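Local coordinates for carbohydrate binding protein, putative, cbp2D (Cellvibrio japonicus, PDB 7B21) that probably carries electrons through its heme c, as a c-type cytochrome domain of a larger, putatively carbohydrate-binding protein, at residues D55-L58 with R59-I62. Numbering follows the deposited sequence.
Sequences DRAL and RDFI. With NA (sodium ion), chain C; HEC (heme c), chain B; EDO (1,2-ethanediol), chain E.
Ala57, in the N-cap position, and Asp60 meet where helix 58-65 begins, a local contact within one continuous stretch that goes on to face the heme. Arg59 directs its side chain away from the turn, its guanidinium group reaching a salt bridge with Glu83 and a hydrogen bond to the carbonyl of Leu3. In Asp60, CG lies beside its own backbone N (chi1 -65°), which brings OD2 to 3.8 Å from Ala57 CB and lets a water span the two residues, accepting from Ala57 N and donating to OD2; this bridge, rather than a direct side-chain cap, links the carboxylate to the first turn of the helix. Asp60 N makes a weak, bent hydrogen bond to Ala57 O, which also accepts the first regular helical bond, from Phe61 N, at 2.9 Å and nearly straight (167°). Beside that bond, Arg56 CB packs 4.2 Å from Phe61 CB, and Arg56 NE forms a salt bridge with Asp52. Phe61 sends its ring, with CG anti to the backbone N (chi1 175°), away from the turn to the porphyrin, where CE1 lies 3.3 Å from heme C2A; Met66, an axial ligand of the iron, lies close to the same side chain. Ile62 closes the turn: its N donates a hydrogen bond to Leu58 O at 3.0 Å, its CD1 meets Leu58 CD1 at 4.0 Å with the two side chains crossing at a slant, and both methyls border heme methyl groups. The carbonyl of Ile62 joins those of Ser63, Met66, Glu71 and Cys74 around the sodium ion. Helix 58-65 thus lines the heme pocket of this cytochrome c domain with Leu58, Phe61 and Ile62, while Leu58, Arg59 and Ile62 also pack on helix 76-86.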
loop_
_atom_site.group_PDB
_atom_site.type_symbol
_atom_site.label_atom_id
_atom_site.label_comp_id
_atom_site.label_asym_id
_atom_site.label_seq_id
_atom_site.Cartn_x
_atom_site.Cartn_y
_atom_site.Cartn_z
ATOM N N ASP A 55 -15.378 -4.834 2.623
ATOM C CA ASP A 55 -14.468 -3.706 2.809
ATOM C C ASP A 55 -13.430 -4.104 3.863
ATOM O O ASP A 55 -13.736 -4.797 4.823
ATOM C CB ASP A 55 -15.249 -2.514 3.310
ATOM C CG ASP A 55 -16.230 -1.937 2.319
ATOM O OD1 ASP A 55 -16.081 -2.208 1.102
ATOM O OD2 ASP A 55 -17.079 -1.170 2.763
ATOM N N ARG A 56 -12.207 -3.600 3.687
ATOM C CA ARG A 56 -11.119 -3.914 4.620
ATOM C C ARG A 56 -10.423 -2.618 5.029
ATOM O O ARG A 56 -10.271 -1.671 4.247
ATOM C CB ARG A 56 -10.074 -4.804 3.935
ATOM C CG ARG A 56 -10.610 -6.084 3.307
ATOM C CD ARG A 56 -11.013 -7.093 4.304
ATOM N NE ARG A 56 -11.563 -8.248 3.612
ATOM C CZ ARG A 56 -12.100 -9.263 4.230
ATOM N NH1 ARG A 56 -12.095 -9.305 5.559
ATOM N NH2 ARG A 56 -12.611 -10.253 3.516
ATOM N N ALA A 57 -9.891 -2.641 6.224
ATOM C CA ALA A 57 -8.898 -1.649 6.627
ATOM C C ALA A 57 -7.741 -1.732 5.636
ATOM O O ALA A 57 -7.387 -2.810 5.138
ATOM C CB ALA A 57 -8.394 -1.912 8.023
ATOM N N LEU A 58 -7.092 -0.592 5.386
ATOM C CA LEU A 58 -6.001 -0.561 4.404
ATOM C C LEU A 58 -4.937 -1.631 4.719
ATOM O O LEU A 58 -4.497 -2.345 3.822
ATOM C CB LEU A 58 -5.450 0.862 4.329
ATOM C CG LEU A 58 -4.223 1.061 3.442
ATOM C CD1 LEU A 58 -4.431 0.530 2.038
ATOM C CD2 LEU A 58 -3.894 2.535 3.370
ATOM N N ARG A 59 -4.518 -1.742 5.971
ATOM C CA ARG A 59 -3.448 -2.720 6.282
ATOM C C ARG A 59 -3.924 -4.135 5.944
ATOM O O ARG A 59 -3.130 -4.952 5.491
ATOM C CB ARG A 59 -2.972 -2.669 7.729
ATOM C CG ARG A 59 -4.026 -2.887 8.800
ATOM C CD ARG A 59 -3.427 -2.965 10.183
ATOM N NE ARG A 59 -2.786 -1.732 10.596
ATOM C CZ ARG A 59 -2.215 -1.574 11.783
ATOM N NH1 ARG A 59 -2.170 -2.566 12.645
ATOM N NH2 ARG A 59 -1.676 -0.410 12.113
ATOM N N ASP A 60 -5.207 -4.445 6.170
ATOM C CA ASP A 60 -5.716 -5.793 5.922
ATOM C C ASP A 60 -5.876 -6.017 4.421
ATOM O O ASP A 60 -5.605 -7.128 3.955
ATOM C CB ASP A 60 -7.020 -6.017 6.664
ATOM C CG ASP A 60 -6.820 -5.980 8.162
ATOM O OD1 ASP A 60 -5.752 -6.351 8.657
ATOM O OD2 ASP A 60 -7.764 -5.522 8.859
ATOM N N PHE A 61 -6.256 -4.996 3.671
ATOM C CA PHE A 61 -6.246 -5.089 2.199
ATOM C C PHE A 61 -4.852 -5.466 1.726
ATOM O O PHE A 61 -4.674 -6.324 0.887
ATOM C CB PHE A 61 -6.702 -3.746 1.626
ATOM C CG PHE A 61 -6.611 -3.692 0.106
ATOM C CD1 PHE A 61 -5.398 -3.470 -0.537
ATOM C CD2 PHE A 61 -7.744 -3.826 -0.670
ATOM C CE1 PHE A 61 -5.335 -3.425 -1.918
ATOM C CE2 PHE A 61 -7.686 -3.718 -2.046
ATOM C CZ PHE A 61 -6.464 -3.531 -2.665
ATOM N N ILE A 62 -3.858 -4.776 2.260
ATOM C CA ILE A 62 -2.453 -5.040 1.853
ATOM C C ILE A 62 -2.087 -6.467 2.216
ATOM O O ILE A 62 -1.533 -7.223 1.394
ATOM C CB ILE A 62 -1.492 -4.010 2.448
ATOM C CG1 ILE A 62 -1.778 -2.611 1.888
ATOM C CG2 ILE A 62 -0.046 -4.429 2.237
ATOM C CD1 ILE A 62 -1.091 -1.499 2.630
HETATM NA NA NA C . -0.002 -9.088 1.424
HETATM FE FE HEC B . -1.429 -2.890 -5.391
HETATM C CHA HEC B . -4.706 -2.083 -5.805
HETATM C CHB HEC B . -1.433 -1.409 -2.349
HETATM C CHC HEC B . 1.763 -3.941 -4.910
HETATM C CHD HEC B . -1.336 -4.068 -8.571
HETATM N NA HEC B . -2.780 -1.940 -4.314
HETATM C C1A HEC B . -4.074 -1.606 -4.674
HETATM C C2A HEC B . -4.666 -0.743 -3.705
HETATM C C3A HEC B . -3.773 -0.588 -2.718
HETATM C C4A HEC B . -2.582 -1.320 -3.106
HETATM C CMA HEC B . -3.930 0.141 -1.421
HETATM C CAA HEC B . -6.048 -0.134 -3.784
HETATM C CBA HEC B . -6.005 1.226 -4.519
HETATM C CGA HEC B . -7.271 1.995 -4.554
HETATM O O1A HEC B . -8.281 1.572 -3.978
HETATM O O2A HEC B . -7.230 3.123 -5.153
HETATM N NB HEC B . -0.096 -2.732 -3.897
HETATM C C1B HEC B . -0.279 -2.076 -2.709
HETATM C C2B HEC B . 0.883 -2.204 -1.887
HETATM C C3B HEC B . 1.783 -2.972 -2.568
HETATM C C4B HEC B . 1.151 -3.250 -3.875
HETATM C CMB HEC B . 1.067 -1.618 -0.527
HETATM C CAB HEC B . 3.112 -3.468 -2.128
HETATM C CBB HEC B . 3.072 -4.328 -0.894
HETATM N NC HEC B . -0.064 -3.813 -6.497
HETATM C C1C HEC B . 1.217 -4.128 -6.163
HETATM C C2C HEC B . 1.934 -4.664 -7.276
HETATM C C3C HEC B . 1.090 -4.621 -8.347
HETATM C C4C HEC B . -0.166 -4.137 -7.858
HETATM C CMC HEC B . 3.387 -5.060 -7.239
HETATM C CAC HEC B . 1.373 -4.938 -9.780
HETATM C CBC HEC B . 1.933 -6.262 -10.086
HETATM N ND HEC B . -2.775 -3.115 -6.855
HETATM C C1D HEC B . -2.564 -3.657 -8.084
HETATM C C2D HEC B . -3.821 -3.775 -8.808
HETATM C C3D HEC B . -4.781 -3.283 -8.020
HETATM C C4D HEC B . -4.114 -2.809 -6.801
HETATM C CMD HEC B . -3.963 -4.345 -10.189
HETATM C CAD HEC B . -6.258 -3.324 -8.225
HETATM C CBD HEC B . -6.833 -4.588 -7.464
HETATM C CGD HEC B . -8.282 -4.854 -7.733
HETATM O O1D HEC B . -9.155 -4.362 -6.972
HETATM O O2D HEC B . -8.570 -5.575 -8.735
HETATM C C1 EDO E . -19.328 -0.683 0.453
HETATM O O1 EDO E . -19.654 -0.786 1.813
HETATM C C2 EDO E . -19.415 -1.989 -0.250
HETATM O O2 EDO E . -18.635 -3.042 0.284
HETATM O O HOH W 1 -10.189 -5.073 7.846
#